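Peroxisomal catalase A (Saccharomyces cerevisiae, PDB 1A4E) breaks down hydrogen peroxide to water and oxygen with the help of a bound heme, and probably protects the yeast cell from the peroxide made by peroxisomal oxidases. Local coordinates at residues T88-R93 / F113-Y118; Q314-P319 / P357-Y362. One frame throughout, in Å; residues are numbered along the deposited sequence.

Contact 1. Residues T88-R93 / F113-Y118. With HEM (protoporphyrin IX containing Fe), chain I.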
loop_
_atom_site.group_PDB
_atom_site.type_symbol
_atom_site.label_atom_id
_atom_site.label_comp_id
_atom_site.label_asym_id
_atom_site.label_seq_id
_atom_site.Cartn_x
_atom_site.Cartn_y
_atom_site.Cartn_z
ATOM N N THR B 88 7.010 -31.072 17.166
ATOM C CA THR B 88 6.459 -30.168 16.172
ATOM C C THR B 88 7.287 -28.905 16.280
ATOM O O THR B 88 7.433 -28.362 17.375
ATOM C CB THR B 88 4.985 -29.883 16.489
ATOM O OG1 THR B 88 4.324 -31.125 16.289
ATOM C CG2 THR B 88 4.362 -28.795 15.632
ATOM N N LYS B 89 7.851 -28.422 15.169
ATOM C CA LYS B 89 8.659 -27.214 15.196
ATOM C C LYS B 89 7.774 -26.000 15.488
ATOM O O LYS B 89 6.593 -25.963 15.132
ATOM C CB LYS B 89 9.368 -27.062 13.853
ATOM C CG LYS B 89 10.340 -25.882 13.840
ATOM C CD LYS B 89 10.902 -25.601 12.458
ATOM C CE LYS B 89 11.492 -24.199 12.445
ATOM N NZ LYS B 89 12.064 -23.887 11.148
ATOM N N CYS B 90 8.326 -25.022 16.208
ATOM C CA CYS B 90 7.577 -23.823 16.500
ATOM C C CYS B 90 8.414 -22.552 16.463
ATOM O O CYS B 90 9.645 -22.593 16.409
ATOM C CB CYS B 90 6.922 -23.979 17.871
ATOM S SG CYS B 90 8.053 -23.925 19.280
ATOM N N LEU B 91 7.727 -21.407 16.451
ATOM C CA LEU B 91 8.339 -20.091 16.511
ATOM C C LEU B 91 7.588 -19.306 17.571
ATOM O O LEU B 91 6.365 -19.233 17.542
ATOM C CB LEU B 91 8.219 -19.348 15.163
ATOM C CG LEU B 91 8.440 -17.818 15.131
ATOM C CD1 LEU B 91 9.880 -17.441 15.442
ATOM C CD2 LEU B 91 8.075 -17.321 13.755
ATOM N N THR B 92 8.293 -18.678 18.508
ATOM C CA THR B 92 7.654 -17.888 19.543
ATOM C C THR B 92 8.076 -16.441 19.426
ATOM O O THR B 92 9.256 -16.169 19.199
ATOM C CB THR B 92 8.041 -18.437 20.943
ATOM O OG1 THR B 92 7.537 -19.767 21.029
ATOM C CG2 THR B 92 7.462 -17.617 22.080
ATOM N N ARG B 93 7.122 -15.510 19.530
ATOM C CA ARG B 93 7.468 -14.107 19.630
ATOM C C ARG B 93 6.922 -13.642 20.972
ATOM O O ARG B 93 5.762 -13.862 21.328
ATOM C CB ARG B 93 6.839 -13.230 18.516
ATOM C CG ARG B 93 7.647 -11.927 18.412
ATOM C CD ARG B 93 7.334 -10.946 17.282
ATOM N NE ARG B 93 6.201 -10.161 17.675
ATOM C CZ ARG B 93 6.245 -8.879 18.024
ATOM N NH1 ARG B 93 7.317 -8.108 18.042
ATOM N NH2 ARG B 93 5.141 -8.380 18.507
ATOM N N PHE B 113 3.092 -13.819 24.384
ATOM C CA PHE B 113 3.717 -15.126 24.310
ATOM C C PHE B 113 2.912 -15.844 23.227
ATOM O O PHE B 113 1.962 -16.592 23.481
ATOM C CB PHE B 113 3.600 -15.808 25.695
ATOM C CG PHE B 113 4.437 -17.067 25.943
ATOM C CD1 PHE B 113 4.761 -17.972 24.917
ATOM C CD2 PHE B 113 4.880 -17.328 27.246
ATOM C CE1 PHE B 113 5.510 -19.118 25.196
ATOM C CE2 PHE B 113 5.624 -18.476 27.519
ATOM C CZ PHE B 113 5.941 -19.369 26.496
ATOM N N ALA B 114 3.309 -15.541 21.985
ATOM C CA ALA B 114 2.674 -16.084 20.794
ATOM C C ALA B 114 3.501 -17.208 20.200
ATOM O O ALA B 114 4.685 -17.010 19.931
ATOM C CB ALA B 114 2.518 -14.993 19.750
ATOM N N THR B 115 2.924 -18.394 19.994
ATOM C CA THR B 115 3.680 -19.509 19.435
ATOM C C THR B 115 2.967 -20.063 18.204
ATOM O O THR B 115 1.750 -20.247 18.189
ATOM C CB THR B 115 3.855 -20.614 20.513
ATOM O OG1 THR B 115 4.473 -19.990 21.629
ATOM C CG2 THR B 115 4.744 -21.756 20.084
ATOM N N LYS B 116 3.754 -20.274 17.144
ATOM C CA LYS B 116 3.293 -20.829 15.887
ATOM C C LYS B 116 3.838 -22.240 15.786
ATOM O O LYS B 116 5.041 -22.439 15.885
ATOM C CB LYS B 116 3.819 -20.008 14.726
ATOM C CG LYS B 116 3.412 -20.543 13.353
ATOM C CD LYS B 116 3.936 -19.659 12.230
ATOM C CE LYS B 116 3.418 -18.242 12.368
ATOM N NZ LYS B 116 1.979 -18.233 12.231
ATOM N N PHE B 117 2.967 -23.218 15.577
ATOM C CA PHE B 117 3.345 -24.612 15.486
ATOM C C PHE B 117 3.119 -25.030 14.050
ATOM O O PHE B 117 2.047 -24.813 13.486
ATOM C CB PHE B 117 2.474 -25.480 16.390
ATOM C CG PHE B 117 2.528 -25.128 17.867
ATOM C CD1 PHE B 117 3.568 -25.619 18.664
ATOM C CD2 PHE B 117 1.524 -24.328 18.427
ATOM C CE1 PHE B 117 3.601 -25.310 20.022
ATOM C CE2 PHE B 117 1.567 -24.027 19.784
ATOM C CZ PHE B 117 2.603 -24.517 20.582
ATOM N N TYR B 118 4.137 -25.638 13.455
ATOM C CA TYR B 118 4.071 -26.078 12.077
ATOM C C TYR B 118 3.640 -27.526 12.081
ATOM O O TYR B 118 4.475 -28.431 11.993
ATOM C CB TYR B 118 5.447 -25.936 11.429
ATOM C CG TYR B 118 5.960 -24.508 11.426
ATOM C CD1 TYR B 118 5.489 -23.586 10.487
ATOM C CD2 TYR B 118 6.912 -24.121 12.371
ATOM C CE1 TYR B 118 5.971 -22.275 10.496
ATOM C CE2 TYR B 118 7.395 -22.814 12.386
ATOM C CZ TYR B 118 6.920 -21.904 11.445
ATOM O OH TYR B 118 7.398 -20.616 11.454
HETATM C CHA HEM I . -1.408 -8.738 18.907
HETATM C CHB HEM I . -6.019 -7.532 18.366
HETATM C CHC HEM I . -6.963 -9.278 22.722
HETATM C CHD HEM I . -2.631 -11.368 22.757
HETATM C C1A HEM I . -2.554 -8.110 18.452
HETATM C C2A HEM I . -2.677 -7.507 17.139
HETATM C C3A HEM I . -3.994 -7.247 16.949
HETATM C C4A HEM I . -4.666 -7.656 18.158
HETATM C CMA HEM I . -4.671 -6.709 15.698
HETATM C CAA HEM I . -1.554 -7.290 16.141
HETATM C CBA HEM I . -1.627 -8.366 15.080
HETATM C CGA HEM I . -0.578 -8.265 13.996
HETATM O O1A HEM I . -0.376 -7.202 13.413
HETATM O O2A HEM I . 0.033 -9.287 13.723
HETATM C C1B HEM I . -6.687 -7.931 19.502
HETATM C C2B HEM I . -8.090 -7.685 19.736
HETATM C C3B HEM I . -8.352 -8.084 21.026
HETATM C C4B HEM I . -7.087 -8.594 21.534
HETATM C CMB HEM I . -9.017 -7.068 18.694
HETATM C CAB HEM I . -9.537 -8.036 21.771
HETATM C CBB HEM I . -10.903 -7.784 21.285
HETATM C C1C HEM I . -5.871 -10.029 23.106
HETATM C C2C HEM I . -5.894 -10.981 24.194
HETATM C C3C HEM I . -4.693 -11.629 24.173
HETATM C C4C HEM I . -3.942 -11.052 23.074
HETATM C CMC HEM I . -7.086 -11.215 25.119
HETATM C CAC HEM I . -4.267 -12.674 24.980
HETATM C CBC HEM I . -4.956 -13.943 25.065
HETATM C C1D HEM I . -1.906 -10.815 21.717
HETATM C C2D HEM I . -0.534 -11.134 21.417
HETATM C C3D HEM I . -0.190 -10.372 20.356
HETATM C C4D HEM I . -1.347 -9.597 19.996
HETATM C CMD HEM I . 0.354 -12.145 22.130
HETATM C CAD HEM I . 1.176 -10.300 19.701
HETATM C CBD HEM I . 1.391 -11.292 18.581
HETATM C CGD HEM I . 2.806 -11.172 18.046
HETATM O O1D HEM I . 3.746 -11.383 18.800
HETATM O O2D HEM I . 2.986 -10.853 16.877
HETATM N NA HEM I . -3.790 -8.223 19.061
HETATM N NB HEM I . -6.082 -8.511 20.593
HETATM N NC HEM I . -4.692 -10.108 22.396
HETATM N ND HEM I . -2.408 -9.880 20.830
HETATM FE FE HEM I . -4.227 -9.147 20.742
HETATM O O HOH W 1 7.060 -29.692 12.443
#

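Contact 2. Residues Q314-P319 / P357-Y362. With HEM (protoporphyrin IX containing Fe), chain I.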
loop_
_atom_site.group_PDB
_atom_site.type_symbol
_atom_site.label_atom_id
_atom_site.label_comp_id
_atom_site.label_asym_id
_atom_site.label_seq_id
_atom_site.Cartn_x
_atom_site.Cartn_y
_atom_site.Cartn_z
ATOM N N GLN B 314 8.347 -9.966 10.390
ATOM C CA GLN B 314 7.369 -10.379 9.400
ATOM C C GLN B 314 6.461 -11.529 9.841
ATOM O O GLN B 314 5.567 -11.944 9.095
ATOM C CB GLN B 314 8.080 -10.778 8.121
ATOM C CG GLN B 314 8.619 -9.574 7.371
ATOM C CD GLN B 314 8.951 -9.884 5.921
ATOM O OE1 GLN B 314 8.515 -9.187 5.002
ATOM N NE2 GLN B 314 9.721 -10.938 5.668
ATOM N N ALA B 315 6.656 -12.051 11.060
ATOM C CA ALA B 315 5.857 -13.155 11.565
ATOM C C ALA B 315 4.436 -12.709 11.859
ATOM O O ALA B 315 4.195 -11.642 12.422
ATOM C CB ALA B 315 6.470 -13.692 12.840
ATOM N N ALA B 316 3.496 -13.553 11.440
ATOM C CA ALA B 316 2.075 -13.288 11.586
ATOM C C ALA B 316 1.418 -14.368 12.427
ATOM O O ALA B 316 1.442 -15.541 12.073
ATOM C CB ALA B 316 1.406 -13.274 10.229
ATOM N N PHE B 317 0.817 -13.959 13.543
ATOM C CA PHE B 317 0.161 -14.855 14.493
ATOM C C PHE B 317 -1.314 -14.490 14.588
ATOM O O PHE B 317 -1.649 -13.307 14.697
ATOM C CB PHE B 317 0.764 -14.727 15.883
ATOM C CG PHE B 317 2.240 -15.068 15.982
ATOM C CD1 PHE B 317 2.643 -16.380 16.240
ATOM C CD2 PHE B 317 3.195 -14.066 15.813
ATOM C CE1 PHE B 317 4.001 -16.684 16.328
ATOM C CE2 PHE B 317 4.551 -14.382 15.901
ATOM C CZ PHE B 317 4.956 -15.688 16.158
ATOM N N ALA B 318 -2.202 -15.493 14.551
ATOM C CA ALA B 318 -3.646 -15.279 14.579
ATOM C C ALA B 318 -4.379 -16.410 15.296
ATOM O O ALA B 318 -4.085 -17.580 15.035
ATOM C CB ALA B 318 -4.189 -15.190 13.159
ATOM N N PRO B 319 -5.345 -16.144 16.191
ATOM C CA PRO B 319 -6.191 -17.154 16.817
ATOM C C PRO B 319 -7.010 -17.977 15.828
ATOM O O PRO B 319 -7.402 -19.109 16.110
ATOM C CB PRO B 319 -7.044 -16.364 17.776
ATOM C CG PRO B 319 -6.199 -15.167 18.092
ATOM C CD PRO B 319 -5.641 -14.826 16.731
ATOM N N PRO B 357 8.170 -16.928 4.285
ATOM C CA PRO B 357 8.660 -18.201 4.814
ATOM C C PRO B 357 8.255 -18.602 6.236
ATOM O O PRO B 357 7.776 -19.720 6.433
ATOM C CB PRO B 357 10.154 -18.078 4.619
ATOM C CG PRO B 357 10.225 -17.399 3.282
ATOM C CD PRO B 357 9.189 -16.308 3.443
ATOM N N VAL B 358 8.371 -17.706 7.231
ATOM C CA VAL B 358 7.958 -18.019 8.598
ATOM C C VAL B 358 6.458 -18.189 8.768
ATOM O O VAL B 358 6.040 -18.835 9.724
ATOM C CB VAL B 358 8.411 -16.943 9.637
ATOM C CG1 VAL B 358 9.874 -17.194 9.882
ATOM C CG2 VAL B 358 8.161 -15.499 9.187
ATOM N N ASN B 359 5.621 -17.618 7.888
ATOM C CA ASN B 359 4.170 -17.801 7.958
ATOM C C ASN B 359 3.644 -18.938 7.096
ATOM O O ASN B 359 2.479 -19.315 7.174
ATOM C CB ASN B 359 3.478 -16.514 7.545
ATOM C CG ASN B 359 3.881 -15.406 8.486
ATOM O OD1 ASN B 359 4.196 -15.647 9.653
ATOM N ND2 ASN B 359 3.908 -14.175 7.984
ATOM N N CYS B 360 4.520 -19.487 6.256
ATOM C CA CYS B 360 4.173 -20.564 5.352
ATOM C C CYS B 360 3.935 -21.863 6.137
ATOM O O CYS B 360 4.719 -22.211 7.026
ATOM C CB CYS B 360 5.322 -20.685 4.339
ATOM S SG CYS B 360 5.080 -21.945 3.068
ATOM N N PRO B 361 2.824 -22.580 5.898
ATOM C CA PRO B 361 2.551 -23.891 6.484
ATOM C C PRO B 361 3.430 -24.971 5.874
ATOM O O PRO B 361 2.934 -25.747 5.060
ATOM C CB PRO B 361 1.077 -24.067 6.225
ATOM C CG PRO B 361 0.871 -23.361 4.897
ATOM C CD PRO B 361 1.675 -22.096 5.129
ATOM N N TYR B 362 4.710 -25.093 6.248
ATOM C CA TYR B 362 5.575 -25.999 5.506
ATOM C C TYR B 362 5.255 -27.481 5.654
ATOM O O TYR B 362 5.507 -28.254 4.728
ATOM C CB TYR B 362 7.052 -25.715 5.879
ATOM C CG TYR B 362 7.638 -26.293 7.160
ATOM C CD1 TYR B 362 7.989 -27.652 7.215
ATOM C CD2 TYR B 362 7.848 -25.470 8.270
ATOM C CE1 TYR B 362 8.533 -28.197 8.373
ATOM C CE2 TYR B 362 8.403 -26.010 9.434
ATOM C CZ TYR B 362 8.734 -27.371 9.476
ATOM O OH TYR B 362 9.262 -27.924 10.623
HETATM C CHA HEM I . -1.408 -8.738 18.907
HETATM C CHB HEM I . -6.019 -7.532 18.366
HETATM C CHC HEM I . -6.963 -9.278 22.722
HETATM C CHD HEM I . -2.631 -11.368 22.757
HETATM C C1A HEM I . -2.554 -8.110 18.452
HETATM C C2A HEM I . -2.677 -7.507 17.139
HETATM C C3A HEM I . -3.994 -7.247 16.949
HETATM C C4A HEM I . -4.666 -7.656 18.158
HETATM C CMA HEM I . -4.671 -6.709 15.698
HETATM C CAA HEM I . -1.554 -7.290 16.141
HETATM C CBA HEM I . -1.627 -8.366 15.080
HETATM C CGA HEM I . -0.578 -8.265 13.996
HETATM O O1A HEM I . -0.376 -7.202 13.413
HETATM O O2A HEM I . 0.033 -9.287 13.723
HETATM C C1B HEM I . -6.687 -7.931 19.502
HETATM C C2B HEM I . -8.090 -7.685 19.736
HETATM C C3B HEM I . -8.352 -8.084 21.026
HETATM C C4B HEM I . -7.087 -8.594 21.534
HETATM C CMB HEM I . -9.017 -7.068 18.694
HETATM C CAB HEM I . -9.537 -8.036 21.771
HETATM C CBB HEM I . -10.903 -7.784 21.285
HETATM C C1C HEM I . -5.871 -10.029 23.106
HETATM C C2C HEM I . -5.894 -10.981 24.194
HETATM C C3C HEM I . -4.693 -11.629 24.173
HETATM C C4C HEM I . -3.942 -11.052 23.074
HETATM C CMC HEM I . -7.086 -11.215 25.119
HETATM C CAC HEM I . -4.267 -12.674 24.980
HETATM C CBC HEM I . -4.956 -13.943 25.065
HETATM C C1D HEM I . -1.906 -10.815 21.717
HETATM C C2D HEM I . -0.534 -11.134 21.417
HETATM C C3D HEM I . -0.190 -10.372 20.356
HETATM C C4D HEM I . -1.347 -9.597 19.996
HETATM C CMD HEM I . 0.354 -12.145 22.130
HETATM C CAD HEM I . 1.176 -10.300 19.701
HETATM C CBD HEM I . 1.391 -11.292 18.581
HETATM C CGD HEM I . 2.806 -11.172 18.046
HETATM O O1D HEM I . 3.746 -11.383 18.800
HETATM O O2D HEM I . 2.986 -10.853 16.877
HETATM N NA HEM I . -3.790 -8.223 19.061
HETATM N NB HEM I . -6.082 -8.511 20.593
HETATM N NC HEM I . -4.692 -10.108 22.396
HETATM N ND HEM I . -2.408 -9.880 20.830
HETATM FE FE HEM I . -4.227 -9.147 20.742
#

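Contact 1. Residues T88-R93 / F113-Y118
R93 and A114 face each other as a hydrogen-bonded antiparallel pair in the catalase beta-barrel, R93 N reaching A114 O at 2.9 Å and A114 N reaching R93 O at 3.0 Å. L91 and K116 pair in the same way, and a nearly straight bond (174°) from Y118 N to K89 O continues the ladder.

The side chain of R93 leaves this ladder for the heme. CB already lies 3.6 Å from heme O1D; with CG anti to the backbone N (chi1 -160°), CG and CD then run on beside the same propionate. A bend at chi3 (82°) brings round NE, which donates to O1D at 3.0 Å and only weakly to O2D. NH2 adds a weak bond to O1D, while its stronger partner is the backbone O of H56, an active-site residue. The carboxylate carbon lies in the guanidinium plane, at its edge. Arginine suits this place because one flat cation can serve a carboxylate and a backbone carbonyl together. A114 matches it with a mere methyl, CB 3.9 Å from O1D.

On the other face of the strands, T92 OG1 and T115 OG1 share a hydrogen bond of 3.1 Å, so each of two buried hydroxyls has the other as a partner, and either may be the donor. T115 CG2 lies on one face of the F117 ring, 3.5 Å above its plane and displaced toward the rim, and C90 CB meets F117 CD1 at 3.8 Å.

The pair sits mid-sheet: strand 59-68 flanks strand 87-95, strand 122-129 flanks strand 112-119, and F317 from a loop packs on R93, A114 and K116.

Contact 2. Residues Q314-P319 / P357-Y362
N359 reads the backbone of A316 and Q314 with its side-chain amide, joining two loops of the catalase fold: the one that follows helix 308-313 and the long wrapping loop that follows helix 332-348.

The polar part of the contact is a pair of hydrogen bonds that bracket A315. ND2 of N359 donates to Q314 O at 3.0 Å, and OD1 of N359 accepts from A316 N at 2.8 Å. The second bond meets OD1 from the side, with a C=O to donor angle of 113°, and the donor is tilted out of the carbonyl plane. The CG of N359 lies anti to its own carbonyl carbon (chi1 -61°), a setting that carries the amide across to the other loop. Asparagine suits the site because a short side chain offers both a donor and an acceptor, as a peptide group does, and two bonds fix the rotation of its amide. An alanine in place of N359 would probably leave the buried Q314 O and A316 N without these mates and open a gap beside the methyl of A316.

The van der Waals part is light. The A316 methyl rests against the amide, CB 3.5 Å from N359 ND2, close enough that a larger side chain would be hard to fit. The apolar pair is A315 with V358, whose CG2 lies 4.4 Å from A315 CB and 4.1 Å from A315 CA. Within 357-362 a long backbone bond from C360 N to P357 O spans V358 and N359.

Outside partners extend the site: A315 O accepts from R348 NH2, and Q314 NE2 bonds to N377 O of a second subunit. Further along, F317 reaches the heme, its ring carbon CD2 3.4 Å from propionate O2D.

How the contacts relate
From the N terminus, contact 1 comes first: strand 87-95 runs out, an irregular excursion follows, and the chain returns as strand 112-119 to close the loop. Contact 2 opens only much later and closes a second loop that includes helix 332-348, which carries the heme ligand Y341. The two are in series, neither nested nor crossed, yet their centres lie about 9 Å apart. K116 NZ, also in a salt bridge with D125, probably bonds to A316 O at 2.7 Å, and Y118 OH probably bonds to V358 O at 2.8 Å. Barrel strands are thereby tied to both later loops, and R93 and F317 meet one heme propionate.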